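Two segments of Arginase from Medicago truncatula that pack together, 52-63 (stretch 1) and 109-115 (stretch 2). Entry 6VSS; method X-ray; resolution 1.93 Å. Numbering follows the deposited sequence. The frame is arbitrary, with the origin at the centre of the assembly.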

# COMPACT_ATOMS: atom_id res chain seq x y z
N GLU B 52 -14.11 4.55 -41.71
CA GLU B 52 -15.16 3.86 -42.51
C GLU B 52 -16.31 3.54 -41.59
O GLU B 52 -17.44 3.75 -41.97
CB GLU B 52 -14.62 2.56 -43.10
CG GLU B 52 -13.68 2.75 -44.27
CD GLU B 52 -13.05 1.48 -44.84
OE1 GLU B 52 -12.06 1.60 -45.61
OE2 GLU B 52 -13.56 0.36 -44.53
N LEU B 53 -16.01 3.02 -40.40
CA LEU B 53 -17.07 2.65 -39.45
C LEU B 53 -17.93 3.90 -39.22
O LEU B 53 -19.15 3.86 -39.45
CB LEU B 53 -16.44 2.12 -38.16
CG LEU B 53 -17.45 1.87 -37.06
CD1 LEU B 53 -18.62 1.06 -37.59
CD2 LEU B 53 -16.80 1.16 -35.88
N MET B 54 -17.32 4.99 -38.79
CA MET B 54 -18.12 6.19 -38.48
C MET B 54 -18.83 6.66 -39.74
O MET B 54 -20.02 7.00 -39.63
CB MET B 54 -17.25 7.32 -37.94
CG MET B 54 -16.40 6.89 -36.78
SD MET B 54 -17.23 5.93 -35.52
CE MET B 54 -15.77 5.18 -34.80
N ARG B 55 -18.12 6.71 -40.88
CA ARG B 55 -18.69 7.22 -42.15
C ARG B 55 -19.84 6.29 -42.57
O ARG B 55 -20.74 6.73 -43.33
CB ARG B 55 -17.64 7.39 -43.25
CG ARG B 55 -16.94 8.73 -43.19
CD ARG B 55 -15.98 9.01 -44.32
NE ARG B 55 -15.20 7.86 -44.75
CZ ARG B 55 -14.06 7.45 -44.20
NH1 ARG B 55 -13.55 8.05 -43.13
NH2 ARG B 55 -13.42 6.41 -44.70
N SER B 56 -19.88 5.05 -42.10
CA SER B 56 -21.01 4.21 -42.51
C SER B 56 -22.15 4.28 -41.47
O SER B 56 -23.32 4.14 -41.86
CB SER B 56 -20.55 2.85 -42.86
OG SER B 56 -19.99 2.26 -41.75
N LEU B 57 -21.87 4.60 -40.20
CA LEU B 57 -22.97 4.84 -39.23
C LEU B 57 -23.74 6.12 -39.56
O LEU B 57 -24.93 6.17 -39.26
CB LEU B 57 -22.36 4.96 -37.84
CG LEU B 57 -21.73 3.68 -37.32
CD1 LEU B 57 -21.08 3.96 -35.98
CD2 LEU B 57 -22.78 2.57 -37.24
N GLY B 58 -23.07 7.12 -40.13
CA GLY B 58 -23.58 8.49 -40.33
C GLY B 58 -23.98 9.20 -39.05
O GLY B 58 -23.82 8.61 -37.94
N GLY B 59 -24.51 10.42 -39.20
CA GLY B 59 -25.01 11.31 -38.13
C GLY B 59 -23.89 11.78 -37.21
O GLY B 59 -24.06 11.75 -36.00
N VAL B 60 -22.76 12.18 -37.78
CA VAL B 60 -21.49 12.40 -37.03
C VAL B 60 -20.65 13.41 -37.80
O VAL B 60 -20.40 13.22 -39.00
CB VAL B 60 -20.72 11.09 -36.84
CG1 VAL B 60 -20.43 10.41 -38.18
CG2 VAL B 60 -19.43 11.33 -36.06
N ALA B 61 -20.27 14.46 -37.10
CA ALA B 61 -19.41 15.55 -37.58
C ALA B 61 -18.00 15.31 -37.06
O ALA B 61 -17.07 15.67 -37.77
CB ALA B 61 -19.94 16.87 -37.10
N ALA B 62 -17.84 14.75 -35.86
CA ALA B 62 -16.49 14.49 -35.32
C ALA B 62 -16.52 13.34 -34.32
O ALA B 62 -17.54 13.20 -33.57
CB ALA B 62 -15.89 15.74 -34.70
N THR B 63 -15.44 12.55 -34.33
CA THR B 63 -15.23 11.42 -33.40
C THR B 63 -13.85 11.50 -32.75
O THR B 63 -12.80 11.43 -33.45
CB THR B 63 -15.57 10.11 -34.11
OG1 THR B 63 -16.98 10.10 -34.36
CG2 THR B 63 -15.17 8.90 -33.28
N ASP B 109 -21.48 4.37 -28.09
CA ASP B 109 -21.56 4.82 -29.49
C ASP B 109 -20.13 5.06 -29.99
O ASP B 109 -19.44 5.90 -29.46
CB ASP B 109 -22.54 5.97 -29.58
CG ASP B 109 -22.80 6.49 -30.98
OD1 ASP B 109 -22.02 6.18 -31.91
OD2 ASP B 109 -23.76 7.27 -31.11
N PRO B 110 -19.62 4.33 -31.01
CA PRO B 110 -18.30 4.58 -31.57
C PRO B 110 -18.10 5.99 -32.12
O PRO B 110 -16.96 6.42 -32.24
CB PRO B 110 -18.20 3.62 -32.75
CG PRO B 110 -19.12 2.50 -32.36
CD PRO B 110 -20.26 3.19 -31.67
N ARG B 111 -19.18 6.70 -32.41
CA ARG B 111 -19.07 8.05 -32.99
C ARG B 111 -18.71 9.02 -31.86
O ARG B 111 -18.27 10.09 -32.13
CB ARG B 111 -20.40 8.42 -33.65
CG ARG B 111 -20.79 7.49 -34.79
CD ARG B 111 -22.19 7.83 -35.29
NE ARG B 111 -23.16 7.54 -34.25
CZ ARG B 111 -24.47 7.53 -34.43
NH1 ARG B 111 -24.98 7.78 -35.63
NH2 ARG B 111 -25.27 7.28 -33.40
N VAL B 112 -18.91 8.62 -30.62
CA VAL B 112 -18.52 9.44 -29.45
C VAL B 112 -17.05 9.21 -29.13
O VAL B 112 -16.36 10.17 -28.80
CB VAL B 112 -19.40 9.11 -28.25
CG1 VAL B 112 -18.97 9.93 -27.05
CG2 VAL B 112 -20.86 9.35 -28.61
N ILE B 113 -16.59 7.97 -29.15
CA ILE B 113 -15.16 7.68 -28.82
C ILE B 113 -14.74 6.36 -29.43
O ILE B 113 -15.53 5.40 -29.43
CB ILE B 113 -14.92 7.74 -27.30
CG1 ILE B 113 -13.43 7.77 -27.00
CG2 ILE B 113 -15.65 6.57 -26.60
CD1 ILE B 113 -13.13 7.78 -25.54
N THR B 114 -13.53 6.32 -29.97
CA THR B 114 -13.01 5.09 -30.57
C THR B 114 -11.50 5.02 -30.29
O THR B 114 -10.84 6.07 -30.27
CB THR B 114 -13.42 5.09 -32.05
OG1 THR B 114 -13.22 3.79 -32.56
CG2 THR B 114 -12.60 6.00 -32.92
N ASN B 115 -10.97 3.81 -30.23
CA ASN B 115 -9.51 3.58 -30.11
C ASN B 115 -8.90 3.40 -31.49
O ASN B 115 -9.39 2.57 -32.22
CB ASN B 115 -9.21 2.35 -29.25
CG ASN B 115 -7.72 2.21 -29.01
OD1 ASN B 115 -6.97 3.19 -28.94
ND2 ASN B 115 -7.27 0.98 -28.90

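Arg111 dominates this contact, and its guanidinium is held from both stretches. Arg111 NH1 donates to Gly58 O at 2.7 Å, with an N-H...O angle of 160°. Gly58 O lies at the edge of the group, near its plane, where an N-H can point at it. Gly58 is the first residue to leave the helix and has positive phi. The remaining guanidinium bonds stay within stretch 2. Arg111 NH2 forms a salt bridge with Asp109 OD2 at 2.7 Å, and Arg111 NE donates to Asp109 OD1 at 2.9 Å. A longer bond from Arg111 NE to Asp109 OD2, 3.2 Å, is weak. Asp109 OD1 also accepts from the backbone N of Arg111 at 2.9 Å, so one carboxylate braces both the side chain and the main chain.

The second bond across the stretches satisfies the carbonyl of Arg111. Thr63 OG1 donates to Arg111 O at 2.6 Å. Thr63 CA and Arg111 CA are also the closest CA pair, 5.1 Å apart.

Apolar contacts fill in around these polar links. Met54 CE lies 3.5 Å from Pro110 CB and 3.6 Å from Thr114 CB. Leu53 CD2 reaches Pro110 CB at 4.2 Å. Leu57 CD1 packs on the aliphatic part of Arg111, 3.7 Å from its CG, and Val60 CB is 3.9 Å from Arg111 CD.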